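Local coordinates for protein aspartyl-tRNA synthetase 2 (Thermus thermophilus, PDB 1N9W) that attaches L-aspartate to both tRNA(Asp) and tRNA(Asn), first activating the amino acid with ATP and then transferring it to the acceptor end of the tRNA, at residues D310-R322 / E329-R342. Numbering follows the deposited sequence.
Sequences DWLFVTRYPRSVR and EEDGTTRSFDLLFR
Arg322 reaches from the loop after strand 311-315 onto Asp338 and Ser336 of strand 336-341, its antiparallel neighbour in the class II synthetase catalytic sheet. Its NH2 forms a salt bridge with Asp338 OD1, modelled at an implausibly short 2.4 Å, so the exact length is doubtful; NE donates to Ser336 OG at 3.2 Å. Both partners lie at the guanidinium edge, near its plane. A bend at chi2 (-51°) folds the arginine back so that NH2 also sits over the centre of the Tyr317 ring. Asp338 OD1 also bonds to Ser348 OG, a residue predicted to bind L-aspartate, consistent with Asp338 being a second-shell group that helps place Ser348. Ser336 OG donates to Thr334 OG1, which donates to Tyr317 O (2.8 Å from OG1), a hydrogen-bond chain suited to small hydroxyl side chains. Farther along the loops, Glu329 OE2 lies over the Arg316 guanidinium face, a salt bridge 2.9 Å from NH2. At the strands' other end, Arg342 NE forms a straight (174°) salt bridge to Asp310 OD1 at 3.2 Å, in the guanidinium plane but well above the carboxylate plane; its NH1 and NH2 bind the carbonyls of Lys400 and Thr259, and Asp310 OD2 accepts from Ser262 N.

Between these ends, paired backbone bonds join the strands, Leu312 with Leu340 and Val314 with Asp338. Leu340 CD1 touches both Leu312 CD2 and Val314 CG2, on the side covered by helix 293-306. On the opposite face, the flat Phe313 ring receives Leu339 CD1 in a CH-pi contact. Trp311 and Phe341 point the same way side by side, letting their rings form an offset stack, planes at 24°, with Trp311 CZ3 3.3 Å from Phe341 CD1.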
loop_
_atom_site.group_PDB
_atom_site.type_symbol
_atom_site.label_atom_id
_atom_site.label_comp_id
_atom_site.label_asym_id
_atom_site.label_seq_id
_atom_site.Cartn_x
_atom_site.Cartn_y
_atom_site.Cartn_z
ATOM N N ASP B 310 22.623 -10.962 -12.317
ATOM C CA ASP B 310 22.005 -11.564 -11.137
ATOM C C ASP B 310 20.579 -11.980 -11.466
ATOM O O ASP B 310 19.933 -12.693 -10.695
ATOM C CB ASP B 310 22.002 -10.553 -9.988
ATOM C CG ASP B 310 23.388 -10.282 -9.452
ATOM O OD1 ASP B 310 23.903 -11.131 -8.696
ATOM O OD2 ASP B 310 23.966 -9.225 -9.786
ATOM N N TRP B 311 20.105 -11.539 -12.628
ATOM C CA TRP B 311 18.743 -11.825 -13.069
ATOM C C TRP B 311 18.680 -12.728 -14.299
ATOM O O TRP B 311 19.574 -12.711 -15.147
ATOM C CB TRP B 311 18.021 -10.516 -13.385
ATOM C CG TRP B 311 18.369 -9.393 -12.458
ATOM C CD1 TRP B 311 19.503 -8.634 -12.479
ATOM C CD2 TRP B 311 17.580 -8.904 -11.366
ATOM N NE1 TRP B 311 19.470 -7.703 -11.470
ATOM C CE2 TRP B 311 18.304 -7.847 -10.774
ATOM C CE3 TRP B 311 16.333 -9.263 -10.835
ATOM C CZ2 TRP B 311 17.816 -7.136 -9.670
ATOM C CZ3 TRP B 311 15.851 -8.556 -9.741
ATOM C CH2 TRP B 311 16.594 -7.504 -9.169
ATOM N N LEU B 312 17.602 -13.498 -14.397
ATOM C CA LEU B 312 17.411 -14.400 -15.522
ATOM C C LEU B 312 15.942 -14.679 -15.823
ATOM O O LEU B 312 15.214 -15.200 -14.980
ATOM C CB LEU B 312 18.125 -15.729 -15.257
ATOM C CG LEU B 312 17.896 -16.851 -16.275
ATOM C CD1 LEU B 312 18.485 -16.469 -17.629
ATOM C CD2 LEU B 312 18.532 -18.135 -15.757
ATOM N N PHE B 313 15.507 -14.328 -17.027
ATOM C CA PHE B 313 14.133 -14.567 -17.433
ATOM C C PHE B 313 14.006 -15.935 -18.093
ATOM O O PHE B 313 14.722 -16.243 -19.047
ATOM C CB PHE B 313 13.667 -13.488 -18.418
ATOM C CG PHE B 313 13.004 -12.301 -17.769
ATOM C CD1 PHE B 313 11.893 -12.471 -16.944
ATOM C CD2 PHE B 313 13.463 -11.008 -18.020
ATOM C CE1 PHE B 313 11.248 -11.374 -16.378
ATOM C CE2 PHE B 313 12.827 -9.903 -17.460
ATOM C CZ PHE B 313 11.716 -10.085 -16.638
ATOM N N VAL B 314 13.102 -16.759 -17.569
ATOM C CA VAL B 314 12.848 -18.086 -18.125
ATOM C C VAL B 314 11.524 -17.965 -18.876
ATOM O O VAL B 314 10.462 -17.850 -18.265
ATOM C CB VAL B 314 12.707 -19.155 -17.018
ATOM C CG1 VAL B 314 12.512 -20.528 -17.640
ATOM C CG2 VAL B 314 13.942 -19.155 -16.139
ATOM N N THR B 315 11.598 -17.997 -20.204
ATOM C CA THR B 315 10.423 -17.846 -21.053
ATOM C C THR B 315 9.890 -19.126 -21.685
ATOM O O THR B 315 10.541 -20.167 -21.657
ATOM C CB THR B 315 10.707 -16.865 -22.192
ATOM O OG1 THR B 315 11.796 -17.366 -22.971
ATOM C CG2 THR B 315 11.075 -15.492 -21.641
ATOM N N ARG B 316 8.697 -19.015 -22.268
ATOM C CA ARG B 316 8.011 -20.115 -22.947
ATOM C C ARG B 316 7.935 -21.417 -22.158
ATOM O O ARG B 316 8.735 -22.326 -22.368
ATOM C CB ARG B 316 8.667 -20.388 -24.306
ATOM C CG ARG B 316 8.533 -19.258 -25.319
ATOM C CD ARG B 316 7.082 -18.996 -25.700
ATOM N NE ARG B 316 6.959 -17.924 -26.684
ATOM C CZ ARG B 316 7.448 -17.983 -27.920
ATOM N NH1 ARG B 316 8.094 -19.067 -28.331
ATOM N NH2 ARG B 316 7.297 -16.954 -28.744
ATOM N N TYR B 317 6.959 -21.510 -21.261
ATOM C CA TYR B 317 6.764 -22.714 -20.461
ATOM C C TYR B 317 5.738 -23.620 -21.141
ATOM O O TYR B 317 4.877 -23.142 -21.879
ATOM C CB TYR B 317 6.264 -22.357 -19.060
ATOM C CG TYR B 317 7.341 -21.946 -18.080
ATOM C CD1 TYR B 317 8.078 -20.776 -18.264
ATOM C CD2 TYR B 317 7.617 -22.729 -16.960
ATOM C CE1 TYR B 317 9.064 -20.397 -17.354
ATOM C CE2 TYR B 317 8.600 -22.361 -16.047
ATOM C CZ TYR B 317 9.321 -21.196 -16.250
ATOM O OH TYR B 317 10.297 -20.831 -15.355
ATOM N N PRO B 318 5.826 -24.942 -20.908
ATOM C CA PRO B 318 4.893 -25.911 -21.501
ATOM C C PRO B 318 3.463 -25.658 -21.019
ATOM O O PRO B 318 3.237 -25.433 -19.832
ATOM C CB PRO B 318 5.428 -27.252 -21.004
ATOM C CG PRO B 318 6.895 -27.003 -20.896
ATOM C CD PRO B 318 6.943 -25.641 -20.245
ATOM N N ARG B 319 2.502 -25.699 -21.932
ATOM C CA ARG B 319 1.117 -25.467 -21.555
ATOM C C ARG B 319 0.692 -26.305 -20.357
ATOM O O ARG B 319 -0.130 -25.873 -19.545
ATOM C CB ARG B 319 0.178 -25.763 -22.721
ATOM C CG ARG B 319 0.215 -24.749 -23.842
ATOM C CD ARG B 319 -0.987 -24.955 -24.741
ATOM N NE ARG B 319 -2.228 -24.919 -23.966
ATOM C CZ ARG B 319 -3.427 -25.236 -24.450
ATOM N NH1 ARG B 319 -3.556 -25.617 -25.712
ATOM N NH2 ARG B 319 -4.497 -25.168 -23.670
ATOM N N SER B 320 1.252 -27.504 -20.241
ATOM C CA SER B 320 0.911 -28.406 -19.139
ATOM C C SER B 320 1.370 -27.895 -17.773
ATOM O O SER B 320 0.863 -28.332 -16.740
ATOM C CB SER B 320 1.514 -29.792 -19.391
ATOM O OG SER B 320 2.923 -29.725 -19.513
ATOM N N VAL B 321 2.322 -26.964 -17.777
ATOM C CA VAL B 321 2.857 -26.400 -16.541
ATOM C C VAL B 321 2.101 -25.154 -16.071
ATOM O O VAL B 321 1.934 -24.938 -14.872
ATOM C CB VAL B 321 4.347 -26.030 -16.705
ATOM C CG1 VAL B 321 4.904 -25.506 -15.393
ATOM C CG2 VAL B 321 5.132 -27.238 -17.176
ATOM N N ARG B 322 1.649 -24.341 -17.022
ATOM C CA ARG B 322 0.921 -23.115 -16.708
ATOM C C ARG B 322 -0.593 -23.317 -16.700
ATOM O O ARG B 322 -1.117 -24.197 -17.385
ATOM C CB ARG B 322 1.275 -22.024 -17.717
ATOM C CG ARG B 322 2.744 -21.646 -17.746
ATOM C CD ARG B 322 3.270 -21.342 -16.353
ATOM N NE ARG B 322 4.362 -20.378 -16.403
ATOM C CZ ARG B 322 5.261 -20.209 -15.442
ATOM N NH1 ARG B 322 5.211 -20.949 -14.341
ATOM N NH2 ARG B 322 6.212 -19.297 -15.585
ATOM N N GLU B 329 0.730 -20.905 -27.006
ATOM C CA GLU B 329 1.604 -20.635 -28.138
ATOM C C GLU B 329 1.455 -21.872 -29.016
ATOM O O GLU B 329 1.186 -22.963 -28.514
ATOM C CB GLU B 329 3.046 -20.478 -27.657
ATOM C CG GLU B 329 3.957 -19.690 -28.597
ATOM C CD GLU B 329 3.598 -18.212 -28.666
ATOM O OE1 GLU B 329 2.426 -17.898 -28.960
ATOM O OE2 GLU B 329 4.486 -17.366 -28.423
ATOM N N GLU B 330 1.618 -21.724 -30.323
ATOM C CA GLU B 330 1.477 -22.888 -31.194
ATOM C C GLU B 330 2.795 -23.608 -31.434
ATOM O O GLU B 330 3.370 -23.553 -32.518
ATOM C CB GLU B 330 0.843 -22.500 -32.528
ATOM C CG GLU B 330 0.572 -23.713 -33.394
ATOM C CD GLU B 330 -0.017 -24.858 -32.594
ATOM O OE1 GLU B 330 -1.169 -24.723 -32.119
ATOM O OE2 GLU B 330 0.671 -25.888 -32.423
ATOM N N ASP B 331 3.254 -24.288 -30.391
ATOM C CA ASP B 331 4.487 -25.060 -30.416
ATOM C C ASP B 331 4.539 -25.772 -29.076
ATOM O O ASP B 331 5.561 -26.335 -28.683
ATOM C CB ASP B 331 5.709 -24.147 -30.627
ATOM C CG ASP B 331 5.831 -23.065 -29.572
ATOM O OD1 ASP B 331 4.788 -22.624 -29.044
ATOM O OD2 ASP B 331 6.969 -22.635 -29.289
ATOM N N GLY B 332 3.399 -25.740 -28.389
ATOM C CA GLY B 332 3.273 -26.380 -27.094
ATOM C C GLY B 332 3.524 -25.462 -25.912
ATOM O O GLY B 332 3.097 -25.755 -24.795
ATOM N N THR B 333 4.210 -24.348 -26.155
ATOM C CA THR B 333 4.531 -23.401 -25.089
ATOM C C THR B 333 3.400 -22.426 -24.768
ATOM O O THR B 333 2.249 -22.626 -25.163
ATOM C CB THR B 333 5.798 -22.579 -25.433
ATOM O OG1 THR B 333 5.550 -21.757 -26.579
ATOM C CG2 THR B 333 6.972 -23.501 -25.722
ATOM N N THR B 334 3.749 -21.375 -24.031
ATOM C CA THR B 334 2.810 -20.333 -23.630
ATOM C C THR B 334 3.562 -19.014 -23.510
ATOM O O THR B 334 4.789 -18.998 -23.431
ATOM C CB THR B 334 2.161 -20.645 -22.263
ATOM O OG1 THR B 334 3.177 -21.000 -21.321
ATOM C CG2 THR B 334 1.169 -21.783 -22.388
ATOM N N ARG B 335 2.821 -17.911 -23.502
ATOM C CA ARG B 335 3.424 -16.590 -23.379
ATOM C C ARG B 335 3.610 -16.234 -21.908
ATOM O O ARG B 335 3.210 -15.159 -21.458
ATOM C CB ARG B 335 2.545 -15.544 -24.056
ATOM C CG ARG B 335 2.447 -15.713 -25.553
ATOM C CD ARG B 335 1.609 -14.609 -26.159
ATOM N NE ARG B 335 1.545 -14.722 -27.610
ATOM C CZ ARG B 335 0.894 -13.874 -28.395
ATOM N NH1 ARG B 335 0.247 -12.844 -27.866
ATOM N NH2 ARG B 335 0.891 -14.056 -29.709
ATOM N N SER B 336 4.217 -17.153 -21.168
ATOM C CA SER B 336 4.469 -16.968 -19.749
ATOM C C SER B 336 5.967 -16.827 -19.495
ATOM O O SER B 336 6.783 -17.132 -20.369
ATOM C CB SER B 336 3.922 -18.161 -18.964
ATOM O OG SER B 336 4.519 -19.368 -19.407
ATOM N N PHE B 337 6.319 -16.360 -18.299
ATOM C CA PHE B 337 7.717 -16.179 -17.920
ATOM C C PHE B 337 7.889 -16.136 -16.399
ATOM O O PHE B 337 6.956 -15.813 -15.664
ATOM C CB PHE B 337 8.277 -14.890 -18.547
ATOM C CG PHE B 337 7.625 -13.622 -18.044
ATOM C CD1 PHE B 337 7.966 -13.087 -16.804
ATOM C CD2 PHE B 337 6.649 -12.982 -18.800
ATOM C CE1 PHE B 337 7.344 -11.932 -16.323
ATOM C CE2 PHE B 337 6.021 -11.826 -18.328
ATOM C CZ PHE B 337 6.369 -11.305 -17.087
ATOM N N ASP B 338 9.091 -16.474 -15.944
ATOM C CA ASP B 338 9.436 -16.471 -14.531
ATOM C C ASP B 338 10.729 -15.704 -14.403
ATOM O O ASP B 338 11.615 -15.848 -15.241
ATOM C CB ASP B 338 9.648 -17.898 -14.027
ATOM C CG ASP B 338 8.390 -18.510 -13.469
ATOM O OD1 ASP B 338 7.292 -18.019 -13.798
ATOM O OD2 ASP B 338 8.499 -19.491 -12.698
ATOM N N LEU B 339 10.841 -14.878 -13.367
ATOM C CA LEU B 339 12.069 -14.116 -13.174
ATOM C C LEU B 339 12.886 -14.758 -12.064
ATOM O O LEU B 339 12.379 -15.005 -10.970
ATOM C CB LEU B 339 11.759 -12.662 -12.812
ATOM C CG LEU B 339 12.968 -11.813 -12.407
ATOM C CD1 LEU B 339 13.990 -11.788 -13.538
ATOM C CD2 LEU B 339 12.514 -10.405 -12.061
ATOM N N LEU B 340 14.146 -15.049 -12.356
ATOM C CA LEU B 340 15.028 -15.639 -11.366
ATOM C C LEU B 340 15.992 -14.582 -10.886
ATOM O O LEU B 340 16.696 -13.963 -11.684
ATOM C CB LEU B 340 15.819 -16.803 -11.962
ATOM C CG LEU B 340 15.014 -18.037 -12.351
ATOM C CD1 LEU B 340 15.971 -19.105 -12.867
ATOM C CD2 LEU B 340 14.240 -18.547 -11.144
ATOM N N PHE B 341 16.011 -14.362 -9.580
ATOM C CA PHE B 341 16.902 -13.375 -8.998
ATOM C C PHE B 341 17.885 -14.093 -8.095
ATOM O O PHE B 341 17.509 -14.650 -7.066
ATOM C CB PHE B 341 16.099 -12.343 -8.204
ATOM C CG PHE B 341 16.945 -11.315 -7.511
ATOM C CD1 PHE B 341 17.937 -10.621 -8.203
ATOM C CD2 PHE B 341 16.735 -11.023 -6.168
ATOM C CE1 PHE B 341 18.697 -9.646 -7.567
ATOM C CE2 PHE B 341 17.490 -10.051 -5.527
ATOM C CZ PHE B 341 18.476 -9.362 -6.225
ATOM N N ARG B 342 19.150 -14.087 -8.494
ATOM C CA ARG B 342 20.192 -14.754 -7.720
ATOM C C ARG B 342 19.813 -16.191 -7.356
ATOM O O ARG B 342 20.099 -16.655 -6.254
ATOM C CB ARG B 342 20.504 -13.941 -6.452
ATOM C CG ARG B 342 21.348 -12.706 -6.731
ATOM C CD ARG B 342 21.595 -11.834 -5.504
ATOM N NE ARG B 342 22.524 -10.753 -5.847
ATOM C CZ ARG B 342 22.808 -9.712 -5.068
ATOM N NH1 ARG B 342 22.235 -9.583 -3.873
ATOM N NH2 ARG B 342 23.669 -8.793 -5.494
#